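Local structure of hypothetical conserved protein, GK1056 (Geobacillus kaustophilus, 2QYH) at residues Arg88-Thr91 with Glu92-Lys96; Val102-Ala106 with Glu107-Ala111; Gln80-Arg84 with Glu85-Ala89. The protein is of unknown function but, as a member of the haloacid dehalogenase-like hydrolases, is probably a magnesium-dependent phosphatase. All coordinates share one frame; numbering follows the deposited sequence.

Contact 1. Residues Arg88-Thr91 with Glu92-Lys96; sequences RALT and EEAHK
Leu90 and Ala94 sit one turn apart on the buried side of helix 84-96. Leu90 CD2 comes to 4.2 Å from Ala94 CB, and both residues also rest on Tyr158. Leu90 reaches on to Phe165 and Phe167, and Thr91 packs against Leu101 and Phe103. This is the closely packed part. Regular i to i+4 backbone bonds run beneath it: Ala94 N to Leu90 O at 2.9 Å, and His95 N to Thr91 O at 2.8 Å. Thr91 OG1 stays beside its own backbone N (chi1 -53°) and bonds back to Val87 O.

The solvent side is looser. Arg88 and Glu92 lie side by side and point the same way, but their charged ends do not pair. Glu92 OE2 lies alongside the aliphatic part of Arg88, and Arg88 NE is 4.9 Å from Glu92 OE2. The bend at chi3 (-53°) turns the guanidinium aside, and it forms a salt bridge with Glu139 instead. The helix is thus amphipathic here. Apolar groups hold one side to the fold, and the opposite charges of Arg88 and Glu92 probably attract each other only at longer range.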
# COMPACT_ATOMS: atom_id res chain seq x y z
N ARG D 88 -13.43 -10.43 24.86
CA ARG D 88 -14.88 -10.42 25.01
C ARG D 88 -15.34 -9.53 26.17
O ARG D 88 -16.27 -8.74 26.01
CB ARG D 88 -15.40 -11.84 25.23
CG ARG D 88 -16.91 -11.92 25.26
CD ARG D 88 -17.41 -13.34 25.51
NE ARG D 88 -16.83 -14.30 24.58
CZ ARG D 88 -15.85 -15.15 24.90
NH1 ARG D 88 -15.35 -15.15 26.13
NH2 ARG D 88 -15.38 -16.00 23.99
N ALA D 89 -14.68 -9.65 27.32
CA ALA D 89 -15.02 -8.84 28.49
C ALA D 89 -14.85 -7.35 28.21
O ALA D 89 -15.74 -6.55 28.50
CB ALA D 89 -14.15 -9.25 29.69
N LEU D 90 -13.70 -6.99 27.65
CA LEU D 90 -13.40 -5.60 27.32
C LEU D 90 -14.46 -5.03 26.38
O LEU D 90 -14.88 -3.88 26.54
CB LEU D 90 -12.02 -5.50 26.65
CG LEU D 90 -11.20 -4.24 26.91
CD1 LEU D 90 -9.96 -4.26 26.03
CD2 LEU D 90 -12.02 -2.99 26.63
N THR D 91 -14.89 -5.82 25.41
CA THR D 91 -15.89 -5.38 24.45
C THR D 91 -17.23 -5.12 25.13
O THR D 91 -17.86 -4.08 24.92
CB THR D 91 -16.10 -6.42 23.32
OG1 THR D 91 -14.83 -6.76 22.74
CG2 THR D 91 -17.00 -5.87 22.24
N GLU D 92 -17.66 -6.07 25.96
CA GLU D 92 -18.93 -5.92 26.65
C GLU D 92 -18.90 -4.75 27.62
O GLU D 92 -19.80 -3.90 27.59
CB GLU D 92 -19.29 -7.22 27.38
CG GLU D 92 -19.88 -8.27 26.44
CD GLU D 92 -19.96 -9.64 27.07
OE1 GLU D 92 -20.43 -9.75 28.22
OE2 GLU D 92 -19.55 -10.62 26.41
N GLU D 93 -17.88 -4.69 28.45
CA GLU D 93 -17.77 -3.59 29.41
C GLU D 93 -17.72 -2.24 28.69
O GLU D 93 -18.43 -1.31 29.07
CB GLU D 93 -16.53 -3.77 30.29
CG GLU D 93 -16.33 -2.64 31.31
CD GLU D 93 -15.25 -2.93 32.33
OE1 GLU D 93 -14.81 -1.98 33.01
OE2 GLU D 93 -14.84 -4.11 32.46
N ALA D 94 -16.90 -2.15 27.65
CA ALA D 94 -16.76 -0.91 26.88
C ALA D 94 -18.08 -0.53 26.19
O ALA D 94 -18.44 0.64 26.15
CB ALA D 94 -15.66 -1.05 25.84
N HIS D 95 -18.77 -1.53 25.65
CA HIS D 95 -20.04 -1.32 24.98
C HIS D 95 -21.05 -0.68 25.94
O HIS D 95 -21.90 0.11 25.54
CB HIS D 95 -20.59 -2.65 24.45
CG HIS D 95 -21.94 -2.55 23.81
ND1 HIS D 95 -23.07 -2.23 24.52
CD2 HIS D 95 -22.33 -2.72 22.53
CE1 HIS D 95 -24.11 -2.20 23.70
NE2 HIS D 95 -23.69 -2.50 22.49
N LYS D 96 -20.93 -1.04 27.22
CA LYS D 96 -21.81 -0.51 28.25
C LYS D 96 -21.64 1.00 28.37
O LYS D 96 -22.59 1.72 28.70
CB LYS D 96 -21.51 -1.15 29.60
CG LYS D 96 -21.69 -2.66 29.63
CD LYS D 96 -21.44 -3.21 31.03
CE LYS D 96 -21.39 -4.73 31.03
NZ LYS D 96 -22.63 -5.35 30.49

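Contact 2. Residues Val102-Ala106 with Glu107-Ala111; sequences VFMDA and EKMRA
Phe103 and Arg110 form an antiparallel hydrogen-bonded pair in the hairpin of strands 101-104 and 109-111. Phe103 N meets Arg110 O at 2.6 Å, and Arg110 N returns to Phe103 O at 2.8 Å. On the face opposite the Phe103 and Arg110 side chains, Val102 CG2 touches Ala111 CB at 3.9 Å. There the selenomethionines Met104 and Met109 lie side by side, with Met104 CG 3.8 Å from Met109 CG.

Asp105 organises the turn. Its backbone N gives a straight bond to Lys108 O at 3.1 Å. From CB, chi1 of 68° puts CG between the backbone N and the carbonyl carbon, which brings the carboxylate back to residues 107-108. CG lies near Glu107 N and Lys108 O. OD1 takes the N-H of Lys108 at 2.6 Å, nearly along its own C-O axis. OD1 also takes a weak bond from Glu107 N at 2.9 Å, consistent with an Asx turn. OD2 is hydrogen-bonded to Tyr137 OH, which also bonds Lys108 NZ. Glu107 OE1, a like charge, is 4.2 Å from Asp105 OD2. With an alanine here, the N-H groups of Lys108 and Glu107 would probably lose their shared acceptor and Tyr137 OH one of its partners. A water bridges Ala106 N and Glu107 OE1.

Lys55 of the second subunit bonds Glu107 O through its NZ. Strand 109-111 is an outermost strand of the antiparallel sheet, and strand 101-104 lies between it and strand 145-148. Phe103 points to the other face from Val102 and Met104. It packs against Val87 and Thr91 of helix 84-96 and meets the ring of Tyr138 of helix 137-140.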
# COMPACT_ATOMS: atom_id res chain seq x y z
N VAL D 102 -12.21 -1.74 17.70
CA VAL D 102 -11.94 -2.21 16.35
C VAL D 102 -11.00 -3.38 16.56
O VAL D 102 -10.01 -3.26 17.27
CB VAL D 102 -11.29 -1.12 15.47
CG1 VAL D 102 -10.64 -1.75 14.24
CG2 VAL D 102 -12.36 -0.12 15.03
N PHE D 103 -11.35 -4.52 15.97
CA PHE D 103 -10.56 -5.74 16.07
C PHE D 103 -9.66 -5.86 14.84
O PHE D 103 -10.14 -5.76 13.71
CB PHE D 103 -11.48 -6.95 16.17
CG PHE D 103 -12.58 -6.77 17.16
CD1 PHE D 103 -12.29 -6.69 18.52
CD2 PHE D 103 -13.90 -6.64 16.74
CE1 PHE D 103 -13.31 -6.47 19.45
CE2 PHE D 103 -14.92 -6.42 17.65
CZ PHE D 103 -14.63 -6.33 19.01
N MSE D 104 -8.37 -6.09 15.08
CA MSE D 104 -7.38 -6.20 14.01
C MSE D 104 -6.63 -7.53 13.96
O MSE D 104 -6.17 -8.05 14.99
CB MSE D 104 -6.34 -5.10 14.17
CG MSE D 104 -6.90 -3.72 14.30
SE MSE D 104 -5.54 -2.52 14.97
CE MSE D 104 -4.44 -2.38 13.38
N ASP D 105 -6.51 -8.10 12.76
CA ASP D 105 -5.73 -9.31 12.58
C ASP D 105 -4.76 -9.00 11.45
O ASP D 105 -4.65 -7.85 11.05
CB ASP D 105 -6.61 -10.55 12.30
CG ASP D 105 -7.31 -10.49 10.96
OD1 ASP D 105 -7.06 -9.57 10.16
OD2 ASP D 105 -8.12 -11.41 10.70
N ALA D 106 -4.07 -10.00 10.93
CA ALA D 106 -3.10 -9.75 9.88
C ALA D 106 -3.67 -9.32 8.53
O ALA D 106 -3.01 -8.58 7.78
CB ALA D 106 -2.21 -10.97 9.71
N GLU D 107 -4.88 -9.76 8.21
CA GLU D 107 -5.49 -9.42 6.92
C GLU D 107 -6.41 -8.22 6.94
O GLU D 107 -6.33 -7.34 6.08
CB GLU D 107 -6.28 -10.60 6.36
CG GLU D 107 -5.46 -11.77 5.84
CD GLU D 107 -4.68 -12.48 6.92
OE1 GLU D 107 -5.27 -12.79 7.98
OE2 GLU D 107 -3.47 -12.73 6.72
N LYS D 108 -7.29 -8.17 7.93
CA LYS D 108 -8.25 -7.08 7.98
C LYS D 108 -8.52 -6.47 9.34
O LYS D 108 -7.89 -6.79 10.34
CB LYS D 108 -9.57 -7.54 7.36
CG LYS D 108 -10.26 -8.64 8.14
CD LYS D 108 -11.55 -9.08 7.48
CE LYS D 108 -11.30 -10.02 6.33
NZ LYS D 108 -10.77 -11.32 6.82
N MSE D 109 -9.52 -5.60 9.34
CA MSE D 109 -9.91 -4.85 10.51
C MSE D 109 -11.45 -4.78 10.59
O MSE D 109 -12.13 -4.67 9.57
CB MSE D 109 -9.31 -3.47 10.33
CG MSE D 109 -9.20 -2.63 11.53
SE MSE D 109 -8.36 -1.01 10.93
CE MSE D 109 -6.90 -0.97 12.17
N ARG D 110 -11.99 -4.84 11.81
CA ARG D 110 -13.43 -4.78 12.02
C ARG D 110 -13.83 -3.93 13.22
O ARG D 110 -13.17 -3.93 14.26
CB ARG D 110 -14.01 -6.19 12.19
CG ARG D 110 -13.96 -7.04 10.93
CD ARG D 110 -14.85 -6.44 9.84
NE ARG D 110 -14.84 -7.22 8.61
CZ ARG D 110 -14.07 -6.96 7.56
NH1 ARG D 110 -13.23 -5.93 7.58
NH2 ARG D 110 -14.14 -7.73 6.47
N ALA D 111 -14.93 -3.19 13.06
CA ALA D 111 -15.44 -2.32 14.11
C ALA D 111 -16.65 -2.96 14.81
O ALA D 111 -17.46 -3.63 14.17
CB ALA D 111 -15.84 -0.98 13.53
O HOH W 1 -4.61 -12.97 10.83
O HOH W 2 -1.35 -10.24 5.63

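Contact 3. Residues Gln80-Arg84 with Glu85-Ala89; sequences QPLRR and EKVRA
Leu82 and Val87 make the apolar part of this helix start. Leu82 CB touches Val87 CG2 at 3.6 Å, and both side chains also rest on Phe165. The CG2 branch can reach back to Leu82 because it stands beside the backbone N of Val87, while CG1 is anti to it (chi1 172°).

The backbone bonds open the helix. Arg83 is at the N-cap position. Its carbonyl oxygen accepts Val87 N at 2.9 Å, and Arg84 O accepts Arg88 N, also at 2.9 Å.

The charged side chains form two groups. In the first, Arg83, Glu85 and Lys86 make a salt-bridge network. Glu85 OE1 lies in the plane of the Arg83 guanidinium, at its edge, and takes a weak bond from NH2 at 3.4 Å. The carboxylate is turned almost square to the guanidinium, with planes 84° apart. Lys86 CG lies over the centre of one guanidinium face, 4.0 Å from Arg83 CZ. Lys86 NZ reaches Glu85 OE2 at 3.6 Å, so the one carboxylate probably offsets two positive charges.

In the second group, Arg84 and Arg88 run alongside each other, with NE of Arg84 3.8 Å from NH2 of Arg88. Arg84 O lies over one face of the Arg88 guanidinium. Arg84 NH1 bonds the backbone O of Glu139, the salt-bridge partner of Arg88. This shared tie probably eases the closeness of the two charges.

Residues 80-84 lead from strand 75-79 of the mixed sheet into helix 84-96. Leu82 bonds Ile143 through the backbone, and Val87 touches Phe165 of strand 165-171 and Tyr138 of helix 137-140.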
# COMPACT_ATOMS: atom_id res chain seq x y z
N GLN D 80 1.24 -14.02 18.76
CA GLN D 80 0.60 -14.00 20.06
C GLN D 80 -0.75 -13.27 19.98
O GLN D 80 -0.80 -12.04 20.08
CB GLN D 80 1.51 -13.30 21.06
CG GLN D 80 1.06 -13.36 22.50
CD GLN D 80 1.74 -12.30 23.36
OE1 GLN D 80 2.94 -12.07 23.25
NE2 GLN D 80 0.96 -11.66 24.23
N PRO D 81 -1.84 -14.01 19.78
CA PRO D 81 -3.17 -13.39 19.70
C PRO D 81 -3.55 -12.85 21.07
O PRO D 81 -2.98 -13.25 22.09
CB PRO D 81 -4.08 -14.56 19.32
CG PRO D 81 -3.18 -15.52 18.64
CD PRO D 81 -1.91 -15.45 19.46
N LEU D 82 -4.50 -11.93 21.09
CA LEU D 82 -5.01 -11.37 22.34
C LEU D 82 -5.88 -12.48 22.93
O LEU D 82 -6.50 -13.24 22.18
CB LEU D 82 -5.86 -10.14 22.04
CG LEU D 82 -5.33 -8.74 22.37
CD1 LEU D 82 -3.81 -8.67 22.23
CD2 LEU D 82 -6.02 -7.74 21.45
N ARG D 83 -5.92 -12.59 24.26
CA ARG D 83 -6.75 -13.61 24.91
C ARG D 83 -8.22 -13.35 24.60
O ARG D 83 -8.79 -12.36 25.07
CB ARG D 83 -6.53 -13.58 26.42
CG ARG D 83 -5.15 -14.04 26.85
CD ARG D 83 -4.93 -13.83 28.34
NE ARG D 83 -5.98 -14.43 29.14
CZ ARG D 83 -6.07 -14.31 30.46
NH1 ARG D 83 -5.16 -13.60 31.13
NH2 ARG D 83 -7.07 -14.88 31.12
N ARG D 84 -8.83 -14.24 23.81
CA ARG D 84 -10.23 -14.08 23.42
C ARG D 84 -11.14 -13.80 24.61
O ARG D 84 -12.02 -12.94 24.55
CB ARG D 84 -10.72 -15.32 22.67
CG ARG D 84 -12.07 -15.12 22.01
CD ARG D 84 -12.48 -16.34 21.22
NE ARG D 84 -12.45 -17.54 22.05
CZ ARG D 84 -12.94 -18.72 21.68
NH1 ARG D 84 -13.51 -18.86 20.49
NH2 ARG D 84 -12.86 -19.76 22.50
N GLU D 85 -10.92 -14.53 25.69
CA GLU D 85 -11.70 -14.37 26.92
C GLU D 85 -11.73 -12.90 27.33
O GLU D 85 -12.80 -12.30 27.50
CB GLU D 85 -11.05 -15.20 28.03
CG GLU D 85 -11.69 -15.05 29.40
CD GLU D 85 -10.71 -15.34 30.52
OE1 GLU D 85 -10.00 -16.36 30.44
OE2 GLU D 85 -10.65 -14.53 31.48
N LYS D 86 -10.54 -12.31 27.47
CA LYS D 86 -10.42 -10.92 27.87
C LYS D 86 -10.90 -9.94 26.81
O LYS D 86 -11.40 -8.86 27.14
CB LYS D 86 -8.97 -10.62 28.26
CG LYS D 86 -8.52 -11.35 29.52
CD LYS D 86 -9.38 -10.95 30.71
CE LYS D 86 -9.07 -11.77 31.96
NZ LYS D 86 -9.96 -11.42 33.10
N VAL D 87 -10.77 -10.32 25.54
CA VAL D 87 -11.24 -9.45 24.46
C VAL D 87 -12.76 -9.31 24.58
O VAL D 87 -13.30 -8.22 24.44
CB VAL D 87 -10.88 -10.03 23.06
CG1 VAL D 87 -11.54 -9.21 21.97
CG2 VAL D 87 -9.37 -10.00 22.85
N ARG D 88 -13.43 -10.43 24.86
CA ARG D 88 -14.88 -10.42 25.01
C ARG D 88 -15.34 -9.53 26.17
O ARG D 88 -16.27 -8.74 26.01
CB ARG D 88 -15.40 -11.84 25.23
CG ARG D 88 -16.91 -11.92 25.26
CD ARG D 88 -17.41 -13.34 25.51
NE ARG D 88 -16.83 -14.30 24.58
CZ ARG D 88 -15.85 -15.15 24.90
NH1 ARG D 88 -15.35 -15.15 26.13
NH2 ARG D 88 -15.38 -16.00 23.99
N ALA D 89 -14.68 -9.65 27.32
CA ALA D 89 -15.02 -8.84 28.49
C ALA D 89 -14.85 -7.35 28.21
O ALA D 89 -15.74 -6.55 28.50
CB ALA D 89 -14.15 -9.25 29.69

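In the fold
Contact 3 leads from the loop into helix 84-96, and contact 1 continues along it. They overlap at Arg88 and Ala89, with centres about 11 Å apart. The centre of contact 2 is about 17 Å from that of contact 1 and about 14 Å from that of contact 3. Phe103 joins all three: its CE1 lies 3.6 Å from Thr91 OG1 and 4.1 Å from Val87 CG1. Through Phe103 the helix rests on the antiparallel sheet, in what is probably the cap domain. Asp9 and Asp11, which fit the HAD-type motif, follow strand 5-8 of the mixed sheet. Met104 touches Ala46, in the loop after strand 38-42 of that sheet. A glycerol about 3 Å from the Arg110 side chain may mark a pocket.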